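Local coordinates for pleckstrin homology domain-containing family A member 8 (Homo sapiens, PDB 5KDI), which probably transfers simple glycosphingolipids between membranes, holding the sugar headgroup and hydrocarbon chains of the lipid in an all-helical GLTP fold, at residues Lys58-Lys63 against Thr94-Trp99; Thr73-Val78 against Leu193-Thr198; Gly109-Val114 against Ser183-Ala188. The protein carries 2 engineered substitutions. All coordinates share one frame; numbering follows the deposited sequence. Where two conformers were deposited one is given.

Interaction 1 (Lys58-Lys63 against Thr94-Trp99); sequences KKVNQK and TEALLW. With 6S8 ((~{Z})-~{N}-[(~{E},2~{S},3~{R})-1-[(2~{R},3~{R},4~{S},5~{R},6~{R})-6-(hydroxymethyl)-3,4,5-tris(oxidanyl)oxan-2-yl]oxy-3-oxidanyl-octadec-4-en-2-yl]octadec-9-enamide), chain C.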
loop_
_atom_site.group_PDB
_atom_site.type_symbol
_atom_site.label_atom_id
_atom_site.label_comp_id
_atom_site.label_asym_id
_atom_site.label_seq_id
_atom_site.Cartn_x
_atom_site.Cartn_y
_atom_site.Cartn_z
ATOM N N LYS A 58 -0.905 -12.359 2.740
ATOM C CA LYS A 58 -0.886 -13.805 3.036
ATOM C C LYS A 58 -0.310 -14.596 1.851
ATOM O O LYS A 58 0.528 -15.470 2.024
ATOM C CB LYS A 58 -2.278 -14.303 3.323
ATOM C CG LYS A 58 -2.399 -15.814 3.609
ATOM C CD LYS A 58 -3.858 -16.263 3.662
ATOM C CE LYS A 58 -4.502 -16.308 2.286
ATOM N NZ LYS A 58 -5.793 -17.093 2.205
ATOM N N LYS A 59 -0.793 -14.288 0.657
ATOM C CA LYS A 59 -0.357 -15.014 -0.516
ATOM C C LYS A 59 1.138 -14.832 -0.846
ATOM O O LYS A 59 1.800 -15.799 -1.273
ATOM C CB LYS A 59 -1.250 -14.665 -1.692
ATOM C CG LYS A 59 -2.656 -15.244 -1.499
ATOM C CD LYS A 59 -3.464 -15.174 -2.704
ATOM C CE LYS A 59 -3.970 -13.841 -2.936
ATOM N NZ LYS A 59 -4.904 -13.921 -4.125
ATOM N N VAL A 60 1.671 -13.661 -0.616
ATOM C CA VAL A 60 3.104 -13.498 -0.755
ATOM C C VAL A 60 3.870 -14.271 0.351
ATOM O O VAL A 60 4.827 -14.988 0.070
ATOM C CB VAL A 60 3.539 -12.012 -0.831
ATOM C CG1 VAL A 60 5.078 -11.907 -1.036
ATOM C CG2 VAL A 60 2.794 -11.319 -1.977
ATOM N N ASN A 61 3.399 -14.113 1.570
ATOM C CA ASN A 61 4.025 -14.751 2.708
ATOM C C ASN A 61 4.016 -16.267 2.582
ATOM O O ASN A 61 5.003 -16.940 2.961
ATOM C CB ASN A 61 3.370 -14.268 3.967
ATOM C CG ASN A 61 4.176 -14.552 5.157
ATOM O OD1 ASN A 61 5.297 -14.054 5.293
ATOM N ND2 ASN A 61 3.647 -15.459 5.992
ATOM N N GLN A 62 2.929 -16.824 2.033
ATOM C CA GLN A 62 2.820 -18.258 1.848
ATOM C C GLN A 62 3.945 -18.825 0.974
ATOM O O GLN A 62 4.397 -19.922 1.207
ATOM C CB GLN A 62 1.472 -18.637 1.244
ATOM C CG GLN A 62 0.362 -18.678 2.210
ATOM C CD GLN A 62 -1.047 -18.916 1.544
ATOM O OE1 GLN A 62 -1.272 -18.796 0.291
ATOM N NE2 GLN A 62 -2.003 -19.212 2.409
ATOM N N LYS A 63 4.353 -18.098 -0.058
ATOM C CA LYS A 63 5.464 -18.525 -0.876
ATOM C C LYS A 63 6.783 -18.285 -0.066
ATOM O O LYS A 63 7.656 -19.161 -0.038
ATOM C CB LYS A 63 5.520 -17.807 -2.227
ATOM C CG LYS A 63 4.373 -18.172 -3.179
ATOM C CD LYS A 63 4.255 -19.639 -3.443
ATOM C CE LYS A 63 3.330 -19.976 -4.608
ATOM N NZ LYS A 63 4.024 -19.878 -5.993
ATOM N N THR A 94 2.934 -13.573 -7.524
ATOM C CA THR A 94 3.054 -12.573 -8.571
ATOM C C THR A 94 1.719 -11.773 -8.734
ATOM O O THR A 94 1.733 -10.561 -8.786
ATOM C CB THR A 94 3.509 -13.169 -9.883
ATOM O OG1 THR A 94 4.817 -13.704 -9.723
ATOM C CG2 THR A 94 3.511 -12.147 -11.003
ATOM N N GLU A 95 0.598 -12.487 -8.718
ATOM C CA GLU A 95 -0.698 -11.866 -8.796
ATOM C C GLU A 95 -1.001 -11.050 -7.530
ATOM O O GLU A 95 -1.498 -9.919 -7.612
ATOM C CB GLU A 95 -1.764 -12.883 -8.970
ATOM C CG GLU A 95 -3.204 -12.329 -9.075
ATOM C CD GLU A 95 -4.269 -13.390 -9.128
ATOM O OE1 GLU A 95 -4.011 -14.549 -8.657
ATOM O OE2 GLU A 95 -5.344 -13.064 -9.669
ATOM N N ALA A 96 -0.652 -11.612 -6.372
ATOM C CA ALA A 96 -0.894 -10.909 -5.080
ATOM C C ALA A 96 -0.120 -9.600 -5.079
ATOM O O ALA A 96 -0.662 -8.528 -4.717
ATOM C CB ALA A 96 -0.536 -11.766 -3.876
ATOM N N LEU A 97 1.140 -9.649 -5.520
ATOM C CA LEU A 97 1.964 -8.458 -5.477
ATOM C C LEU A 97 1.508 -7.409 -6.536
ATOM O O LEU A 97 1.678 -6.191 -6.359
ATOM C CB LEU A 97 3.411 -8.874 -5.626
ATOM C CG LEU A 97 4.457 -7.762 -5.558
ATOM C CD1 LEU A 97 4.337 -6.963 -4.219
ATOM C CD2 LEU A 97 5.848 -8.395 -5.790
ATOM N N LEU A 98 0.979 -7.896 -7.679
ATOM C CA LEU A 98 0.369 -7.016 -8.662
ATOM C C LEU A 98 -0.678 -6.127 -8.013
ATOM O O LEU A 98 -0.710 -4.889 -8.188
ATOM C CB LEU A 98 -0.220 -7.783 -9.804
ATOM C CG LEU A 98 -0.906 -7.007 -10.938
ATOM C CD1 LEU A 98 0.086 -6.099 -11.659
ATOM C CD2 LEU A 98 -1.688 -7.984 -11.817
ATOM N N TRP A 99 -1.573 -6.781 -7.285
ATOM C CA TRP A 99 -2.663 -6.044 -6.635
ATOM C C TRP A 99 -2.189 -5.233 -5.416
ATOM O O TRP A 99 -2.732 -4.127 -5.154
ATOM C CB TRP A 99 -3.812 -6.970 -6.296
ATOM C CG TRP A 99 -4.554 -7.361 -7.512
ATOM C CD1 TRP A 99 -4.415 -8.546 -8.280
ATOM C CD2 TRP A 99 -5.489 -6.536 -8.257
ATOM N NE1 TRP A 99 -5.243 -8.513 -9.355
ATOM C CE2 TRP A 99 -5.923 -7.336 -9.400
ATOM C CE3 TRP A 99 -6.026 -5.259 -8.069
ATOM C CZ2 TRP A 99 -6.872 -6.853 -10.299
ATOM C CZ3 TRP A 99 -6.974 -4.809 -8.971
ATOM C CH2 TRP A 99 -7.390 -5.588 -10.046
HETATM C C1 6S8 C . -9.224 -7.050 -6.821
HETATM C C2 6S8 C . -9.649 -5.756 -6.165
HETATM N N2 6S8 C . -8.543 -5.253 -5.363
HETATM C C3 6S8 C . -10.889 -6.012 -5.261
HETATM O O3 6S8 C . -11.912 -6.578 -6.108
HETATM C C4 6S8 C . -11.340 -4.739 -4.646
HETATM C C5 6S8 C . -11.364 -4.588 -3.320
HETATM C C6 6S8 C . -11.815 -3.360 -2.578
HETATM C C7 6S8 C . -12.187 -2.141 -3.382
HETATM C C8 6S8 C . -13.049 -1.349 -2.439
HETATM C C9 6S8 C . -12.882 0.085 -2.788
HETATM C C10 6S8 C . -11.586 0.580 -2.205
HETATM C C11 6S8 C . -11.846 1.670 -1.148
HETATM C C12 6S8 C . -10.619 2.561 -1.057
HETATM C C13 6S8 C . -10.065 2.790 0.341
HETATM C C14 6S8 C . -10.832 3.781 1.201
HETATM C C15 6S8 C . -9.895 4.562 2.135
HETATM C C16 6S8 C . -10.272 4.664 3.602
HETATM C C17 6S8 C . -10.386 6.052 4.251
HETATM C C18 6S8 C . -9.101 6.857 4.379
HETATM C C1A 6S8 C . -7.857 -8.963 -6.306
HETATM O O1A 6S8 C . -8.831 -8.039 -5.870
HETATM C C2A 6S8 C . -7.134 -9.533 -5.118
HETATM O O2A 6S8 C . -6.465 -8.455 -4.436
HETATM C C3A 6S8 C . -6.204 -10.678 -5.516
HETATM O O3A 6S8 C . -5.673 -11.273 -4.354
HETATM C C4A 6S8 C . -6.970 -11.684 -6.353
HETATM O O4A 6S8 C . -7.843 -12.467 -5.543
HETATM O O5A 6S8 C . -9.319 -11.251 -9.255
HETATM C C5M 6S8 C . -7.680 -10.984 -7.497
HETATM C C6A 6S8 C . -8.478 -11.960 -8.322
HETATM O O6A 6S8 C . -8.563 -9.995 -6.960
HETATM C CAA 6S8 C . -8.032 -4.041 -5.515
HETATM O OAA 6S8 C . -8.352 -3.248 -6.397
HETATM C CAB 6S8 C . -6.942 -3.714 -4.539
HETATM C CAC 6S8 C . -7.844 -3.143 -3.405
HETATM C CAD 6S8 C . -7.348 -1.820 -3.014
HETATM C CAE 6S8 C . -6.933 -1.946 -1.576
HETATM C CAF 6S8 C . -6.416 -0.569 -1.188
HETATM C CAG 6S8 C . -5.061 -0.682 -0.466
HETATM C CAH 6S8 C . -4.962 0.330 0.681
HETATM C CAI 6S8 C . -4.896 1.693 0.057
HETATM C CAJ 6S8 C . -5.505 2.772 0.557
HETATM C CAK 6S8 C . -6.305 2.802 1.820
HETATM C CAL 6S8 C . -6.223 4.296 2.158
HETATM C CAM 6S8 C . -6.471 4.626 3.615
HETATM C CAN 6S8 C . -5.480 3.919 4.490
HETATM C CAO 6S8 C . -5.250 4.719 5.751
HETATM C CAP 6S8 C . -4.077 5.654 5.639
HETATM C CAQ 6S8 C . -3.141 5.503 6.795
HETATM C CAR 6S8 C . -1.774 5.715 6.278
HETATM O O HOH W 1 -2.866 -14.464 -6.111
#
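Lys59 starts out along Ala96 because its CG stands anti to the carbonyl carbon (chi1 -70°), and a bend at chi3 (-77°) carries NZ on past the alanine to the bound glycosphingolipid 6S8. At the root of the side chain Lys59 CB lies 3.7 Å from Ala96 CB. Val60 CG2 adds a second apolar touch to the same methyl, 3.9 Å from Ala96 CB. With just a methyl at position 96, Lys59 CA and Ala96 CA come within 6.2 Å, and the local axes approach to 8.5 Å at 143°, nearly antiparallel.

The polar end of the contact belongs to the headgroup. Lys59 NZ donates to the sugar hydroxyl O3A of 6S8 over 2.8 Å. It also donates to a water 2.9 Å from NZ, which in turn donates to Glu95 OE1. Lysine and glutamate are thus joined through that water, and the carboxylate probably favours the charged amine. Trp99 supplies a floor: 6S8 C1A sits 3.8 Å above one face of the indole, offset toward the rim, so the sugar is held from its face and its hydroxyls. Asp52, Asn56 and His137 give 6S8 further hydrogen bonds.

Asn56, one turn before Lys59 on helix 47-64, also packs on Ala96 and Trp99. On the other flank Val60 leans on Ile77 of helix 74-83, while Thr94 O receives Tyr200 OH from helix 172-202.

Interaction 2 (Thr73-Val78 against Leu193-Thr198); sequences TLQKIV and LAILDT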
loop_
_atom_site.group_PDB
_atom_site.type_symbol
_atom_site.label_atom_id
_atom_site.label_comp_id
_atom_site.label_asym_id
_atom_site.label_seq_id
_atom_site.Cartn_x
_atom_site.Cartn_y
_atom_site.Cartn_z
ATOM N N THR A 73 13.911 -11.526 -1.204
ATOM C CA THR A 73 13.380 -10.363 -1.819
ATOM C C THR A 73 12.136 -10.661 -2.641
ATOM O O THR A 73 11.887 -11.780 -3.068
ATOM C CB THR A 73 14.389 -9.660 -2.715
ATOM O OG1 THR A 73 14.644 -10.495 -3.833
ATOM C CG2 THR A 73 15.687 -9.337 -1.962
ATOM N N LEU A 74 11.374 -9.609 -2.884
ATOM C CA LEU A 74 10.194 -9.726 -3.747
ATOM C C LEU A 74 10.585 -10.221 -5.133
ATOM O O LEU A 74 9.853 -11.030 -5.758
ATOM C CB LEU A 74 9.456 -8.406 -3.807
ATOM C CG LEU A 74 8.879 -7.743 -2.532
ATOM C CD1 LEU A 74 8.256 -6.371 -2.799
ATOM C CD2 LEU A 74 7.953 -8.690 -1.776
ATOM N N GLN A 75 11.655 -9.668 -5.671
ATOM C CA GLN A 75 12.092 -10.048 -6.995
ATOM C C GLN A 75 12.442 -11.539 -7.115
ATOM O O GLN A 75 12.120 -12.210 -8.084
ATOM C CB GLN A 75 13.232 -9.197 -7.510
ATOM C CG GLN A 75 12.917 -7.708 -7.646
ATOM C CD GLN A 75 13.337 -6.847 -6.437
ATOM O OE1 GLN A 75 13.170 -7.253 -5.261
ATOM N NE2 GLN A 75 13.912 -5.678 -6.746
ATOM N N LYS A 76 13.081 -12.084 -6.055
ATOM C CA LYS A 76 13.401 -13.499 -6.014
ATOM C C LYS A 76 12.159 -14.359 -6.051
ATOM O O LYS A 76 12.137 -15.399 -6.728
ATOM C CB LYS A 76 14.292 -13.817 -4.832
ATOM C CG LYS A 76 15.730 -13.299 -5.005
ATOM C CD LYS A 76 16.536 -13.533 -3.726
ATOM C CE LYS A 76 17.970 -13.096 -3.820
ATOM N NZ LYS A 76 18.776 -13.976 -4.703
ATOM N N ILE A 77 11.099 -13.929 -5.369
ATOM C CA ILE A 77 9.846 -14.663 -5.421
ATOM C C ILE A 77 9.235 -14.612 -6.836
ATOM O O ILE A 77 8.879 -15.661 -7.388
ATOM C CB ILE A 77 8.829 -14.130 -4.382
ATOM C CG1 ILE A 77 9.371 -14.350 -2.936
ATOM C CG2 ILE A 77 7.456 -14.803 -4.597
ATOM C CD1 ILE A 77 8.638 -13.709 -1.788
ATOM N N VAL A 78 9.107 -13.420 -7.392
ATOM C CA VAL A 78 8.472 -13.246 -8.695
ATOM C C VAL A 78 9.265 -13.986 -9.767
ATOM O O VAL A 78 8.678 -14.740 -10.594
ATOM C CB VAL A 78 8.295 -11.772 -9.038
ATOM C CG1 VAL A 78 7.813 -11.612 -10.496
ATOM C CG2 VAL A 78 7.293 -11.135 -8.080
ATOM N N LEU A 193 7.992 1.121 -5.652
ATOM C CA LEU A 193 6.942 0.837 -6.671
ATOM C C LEU A 193 7.538 0.913 -8.105
ATOM O O LEU A 193 7.124 0.178 -8.977
ATOM C CB LEU A 193 5.789 1.770 -6.545
ATOM C CG LEU A 193 4.980 1.572 -5.308
ATOM C CD1 LEU A 193 3.913 2.700 -5.123
ATOM C CD2 LEU A 193 4.279 0.234 -5.301
ATOM N N ALA A 194 8.482 1.846 -8.331
ATOM C CA ALA A 194 9.123 1.989 -9.654
ATOM C C ALA A 194 9.922 0.728 -10.011
ATOM O O ALA A 194 9.897 0.270 -11.140
ATOM C CB ALA A 194 9.973 3.258 -9.729
ATOM N N ILE A 195 10.640 0.204 -9.002
ATOM C CA ILE A 195 11.384 -1.044 -9.153
ATOM C C ILE A 195 10.421 -2.132 -9.565
ATOM O O ILE A 195 10.692 -2.935 -10.485
ATOM C CB ILE A 195 12.213 -1.373 -7.877
ATOM C CG1 ILE A 195 13.296 -0.339 -7.674
ATOM C CG2 ILE A 195 12.725 -2.831 -7.886
ATOM C CD1 ILE A 195 13.973 -0.331 -6.302
ATOM N N LEU A 196 9.323 -2.256 -8.849
ATOM C CA LEU A 196 8.334 -3.301 -9.119
ATOM C C LEU A 196 7.680 -3.133 -10.505
ATOM O O LEU A 196 7.467 -4.107 -11.238
ATOM C CB LEU A 196 7.297 -3.429 -7.983
ATOM C CG LEU A 196 7.840 -3.969 -6.675
ATOM C CD1 LEU A 196 6.780 -3.861 -5.634
ATOM C CD2 LEU A 196 8.400 -5.405 -6.801
ATOM N N ASP A 197 7.355 -1.887 -10.822
ATOM C CA ASP A 197 6.759 -1.607 -12.122
ATOM C C ASP A 197 7.685 -2.060 -13.248
ATOM O O ASP A 197 7.238 -2.702 -14.202
ATOM C CB ASP A 197 6.411 -0.144 -12.270
ATOM C CG ASP A 197 5.208 0.306 -11.481
ATOM O OD1 ASP A 197 4.430 -0.516 -10.954
ATOM O OD2 ASP A 197 5.013 1.548 -11.374
ATOM N N THR A 198 8.973 -1.751 -13.127
ATOM C CA THR A 198 9.974 -2.165 -14.145
ATOM C C THR A 198 10.034 -3.715 -14.235
ATOM O O THR A 198 10.032 -4.280 -15.317
ATOM C CB THR A 198 11.317 -1.517 -13.834
ATOM O OG1 THR A 198 11.161 -0.113 -13.910
ATOM C CG2 THR A 198 12.387 -2.007 -14.813
#
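Leu74 and Leu196 meet through their branched ends, the two side chains crossing at about a right angle. Leu74 CD1 is placed evenly against the fork of its partner, 4.1 Å from Leu196 CD1 and equally far from Leu196 CD2. One methyl therefore touches both branches. Beside this pair Gln75 crosses Ile195 in a similarly perpendicular way, and Gln75 NE2 stands only 3.3 Å from Ile195 CG2. That is packing rather than bonding, since the amide spends its polar groups elsewhere: NE2 donates to Ser20 O and OE1 accepts from Ile22 N. Gripped at both ends, the amide cannot easily turn over. A bend at chi2 (95°) folds the chain out of the usual extended path and brings the amide to these partners.

In the all-helical GLTP fold this contact sets the start of helix 74-83 against the C-terminal part of the long helix 172-202, with the side chain of Leu196 about 13 Å from the lipid 6S8.

The start of the shorter helix is fixed by Thr73 at the N-cap, whose OG1 accepts from Lys76 N at 3.1 Å with an N-H...O angle of 158°. A backbone hydrogen bond between Leu74 and Ile22 pins the same turn to the segment leading into helix 24-32. Phe27 of that helix packs on both Leu74 and Leu196, and across the long helix Asp197 forms a salt bridge with Lys105 of helix 93-115.

Interaction 3 (Gly109-Val114 against Ser183-Ala188); sequences GFLTEV and SLYLPA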
loop_
_atom_site.group_PDB
_atom_site.type_symbol
_atom_site.label_atom_id
_atom_site.label_comp_id
_atom_site.label_asym_id
_atom_site.label_seq_id
_atom_site.Cartn_x
_atom_site.Cartn_y
_atom_site.Cartn_z
ATOM N N GLY A 109 -0.956 8.146 -3.877
ATOM C CA GLY A 109 -1.660 9.274 -4.486
ATOM C C GLY A 109 -2.485 10.023 -3.450
ATOM O O GLY A 109 -2.505 11.244 -3.419
ATOM N N PHE A 110 -3.231 9.281 -2.636
ATOM C CA PHE A 110 -4.083 9.856 -1.631
ATOM C C PHE A 110 -3.240 10.625 -0.582
ATOM O O PHE A 110 -3.537 11.760 -0.258
ATOM C CB PHE A 110 -4.820 8.714 -0.927
ATOM C CG PHE A 110 -5.489 9.136 0.369
ATOM C CD1 PHE A 110 -6.480 10.169 0.449
ATOM C CD2 PHE A 110 -5.140 8.519 1.558
ATOM C CE1 PHE A 110 -7.028 10.531 1.662
ATOM C CE2 PHE A 110 -5.698 8.869 2.758
ATOM C CZ PHE A 110 -6.655 9.864 2.834
ATOM N N LEU A 111 -2.156 10.028 -0.113
ATOM C CA LEU A 111 -1.348 10.671 0.915
ATOM C C LEU A 111 -0.580 11.871 0.376
ATOM O O LEU A 111 -0.346 12.831 1.107
ATOM C CB LEU A 111 -0.397 9.682 1.573
ATOM C CG LEU A 111 -1.021 8.602 2.436
ATOM C CD1 LEU A 111 0.081 7.622 2.902
ATOM C CD2 LEU A 111 -1.744 9.193 3.653
ATOM N N THR A 112 -0.234 11.833 -0.916
ATOM C CA THR A 112 0.368 13.019 -1.575
ATOM C C THR A 112 -0.596 14.188 -1.596
ATOM O O THR A 112 -0.193 15.290 -1.297
ATOM C CB THR A 112 0.897 12.689 -3.005
ATOM O OG1 THR A 112 1.855 11.616 -2.923
ATOM C CG2 THR A 112 1.453 13.908 -3.747
ATOM N N GLU A 113 -1.873 13.960 -1.923
ATOM C CA GLU A 113 -2.878 15.031 -1.862
ATOM C C GLU A 113 -2.929 15.631 -0.461
ATOM O O GLU A 113 -2.950 16.850 -0.297
ATOM C CB GLU A 113 -4.271 14.504 -2.221
ATOM C CG GLU A 113 -4.484 14.215 -3.665
ATOM C CD GLU A 113 -5.209 15.320 -4.431
ATOM O OE1 GLU A 113 -5.921 16.202 -3.851
ATOM O OE2 GLU A 113 -5.027 15.310 -5.639
ATOM N N VAL A 114 -3.044 14.765 0.542
ATOM C CA VAL A 114 -3.022 15.213 1.958
ATOM C C VAL A 114 -1.772 15.998 2.337
ATOM O O VAL A 114 -1.876 17.059 2.951
ATOM C CB VAL A 114 -3.244 14.055 2.966
ATOM C CG1 VAL A 114 -3.165 14.632 4.392
ATOM C CG2 VAL A 114 -4.625 13.393 2.692
ATOM N N SER A 183 7.265 13.104 3.921
ATOM C CA SER A 183 8.351 13.469 2.984
ATOM C C SER A 183 9.431 12.414 2.842
ATOM O O SER A 183 10.200 12.440 1.871
ATOM C CB SER A 183 8.971 14.795 3.409
ATOM O OG SER A 183 8.092 15.835 3.200
ATOM N N LEU A 184 9.481 11.453 3.781
ATOM C CA LEU A 184 10.312 10.255 3.643
ATOM C C LEU A 184 9.484 9.043 3.128
ATOM O O LEU A 184 9.941 8.327 2.248
ATOM C CB LEU A 184 10.886 9.892 5.034
ATOM C CG LEU A 184 11.954 10.825 5.549
ATOM C CD1 LEU A 184 12.149 10.537 7.038
ATOM C CD2 LEU A 184 13.229 10.625 4.709
ATOM N N TYR A 185 8.303 8.860 3.712
ATOM C CA TYR A 185 7.441 7.711 3.411
ATOM C C TYR A 185 7.091 7.603 1.928
ATOM O O TYR A 185 7.238 6.564 1.283
ATOM C CB TYR A 185 6.169 7.811 4.257
ATOM C CG TYR A 185 5.221 6.640 4.262
ATOM C CD1 TYR A 185 5.368 5.583 5.163
ATOM C CD2 TYR A 185 4.136 6.616 3.420
ATOM C CE1 TYR A 185 4.418 4.563 5.225
ATOM C CE2 TYR A 185 3.197 5.637 3.488
ATOM C CZ TYR A 185 3.352 4.603 4.355
ATOM O OH TYR A 185 2.344 3.658 4.402
ATOM N N LEU A 186 6.678 8.725 1.362
ATOM C CA LEU A 186 6.206 8.748 -0.019
ATOM C C LEU A 186 7.291 8.511 -1.075
ATOM O O LEU A 186 7.124 7.652 -1.907
ATOM C CB LEU A 186 5.350 9.960 -0.275
ATOM C CG LEU A 186 4.107 10.116 0.604
ATOM C CD1 LEU A 186 3.503 11.487 0.377
ATOM C CD2 LEU A 186 3.062 9.013 0.401
ATOM N N PRO A 187 8.438 9.224 -1.029
ATOM C CA PRO A 187 9.464 8.933 -2.039
ATOM C C PRO A 187 10.051 7.560 -1.875
ATOM O O PRO A 187 10.474 6.920 -2.866
ATOM C CB PRO A 187 10.489 10.002 -1.844
ATOM C CG PRO A 187 10.259 10.554 -0.545
ATOM C CD PRO A 187 8.794 10.403 -0.212
ATOM N N ALA A 188 10.117 7.054 -0.637
ATOM C CA ALA A 188 10.618 5.676 -0.437
ATOM C C ALA A 188 9.663 4.690 -1.092
ATOM O O ALA A 188 10.098 3.798 -1.799
ATOM C CB ALA A 188 10.760 5.352 1.071
#
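Tyr185 presents its phenol ring to Leu111, the methyl Leu111 CD1 approaching obliquely to 3.7 Å from Tyr185 CE2. Elsewhere the same ring meets Phe4 and Phe11, each in an edge-to-face (T-shaped) pairing, so aromatic side chains from the N-terminal part of the chain help fix its tilt. The other flat group, Phe110, belongs to a different side of helix 93-115, where its ring meets that of Phe158 with the planes at about 70°. Tyr185 reaches Leu111 because its CG lies anti to the backbone N (chi1 -172°), which swings the ring beside the carbonyl side of its own residue.

Leu186 carries the rest of the contact with its two branches. Leu186 CD2 rests 3.7 Å from Leu111 CB, and the other methyl, Leu186 CD1, is 3.7 Å from Thr112 OG1. This last is packing against a polar atom whose hydrogen bond goes to Lys108 O, one turn back on its own helix. No hydrogen bond joins the two segments; leucine methyls, with one tyrosine ring, hold them together. Leu111 also lies by the lipid: its side chain comes to about 4 Å from 6S8 at the nearest atoms, close to the last carbon of the acyl chain, so Leu111 touches Tyr185 and Leu186 while bordering the tail end of the hydrophobic pocket.

The local axes pass 10.5 Å apart at 147°, close to antiparallel, and helix 172-202 is kinked at Pro187, whose N makes no bond to the preceding turn. Behind Phe110, Ala124, Leu125 and Ala128 of helix 121-131 cover helix 93-115, while Leu107 and Lys108, earlier on that helix, extend the contact with Tyr185 and Leu186 respectively.

Along the chain interaction 1 opens first, at 58-63, and closes at 94-99. Interaction 2 starts between those points, at 73-78, and closes only at 193-198, so the two loops cross. Interaction 3, from 109-114 to 183-188, opens after interaction 1 has closed and falls wholly within the span of interaction 2. Interactions 1 and 2 touch, Thr94 OG1 lying 3.7 Å from Val78 CG1, and join helices 47-64, 74-83, 93-115 and 172-202 at the headgroup end. Interaction 3, its centre about 24 Å from that of interaction 1, ties helices 93-115 and 172-202 directly, near the acyl-chain end.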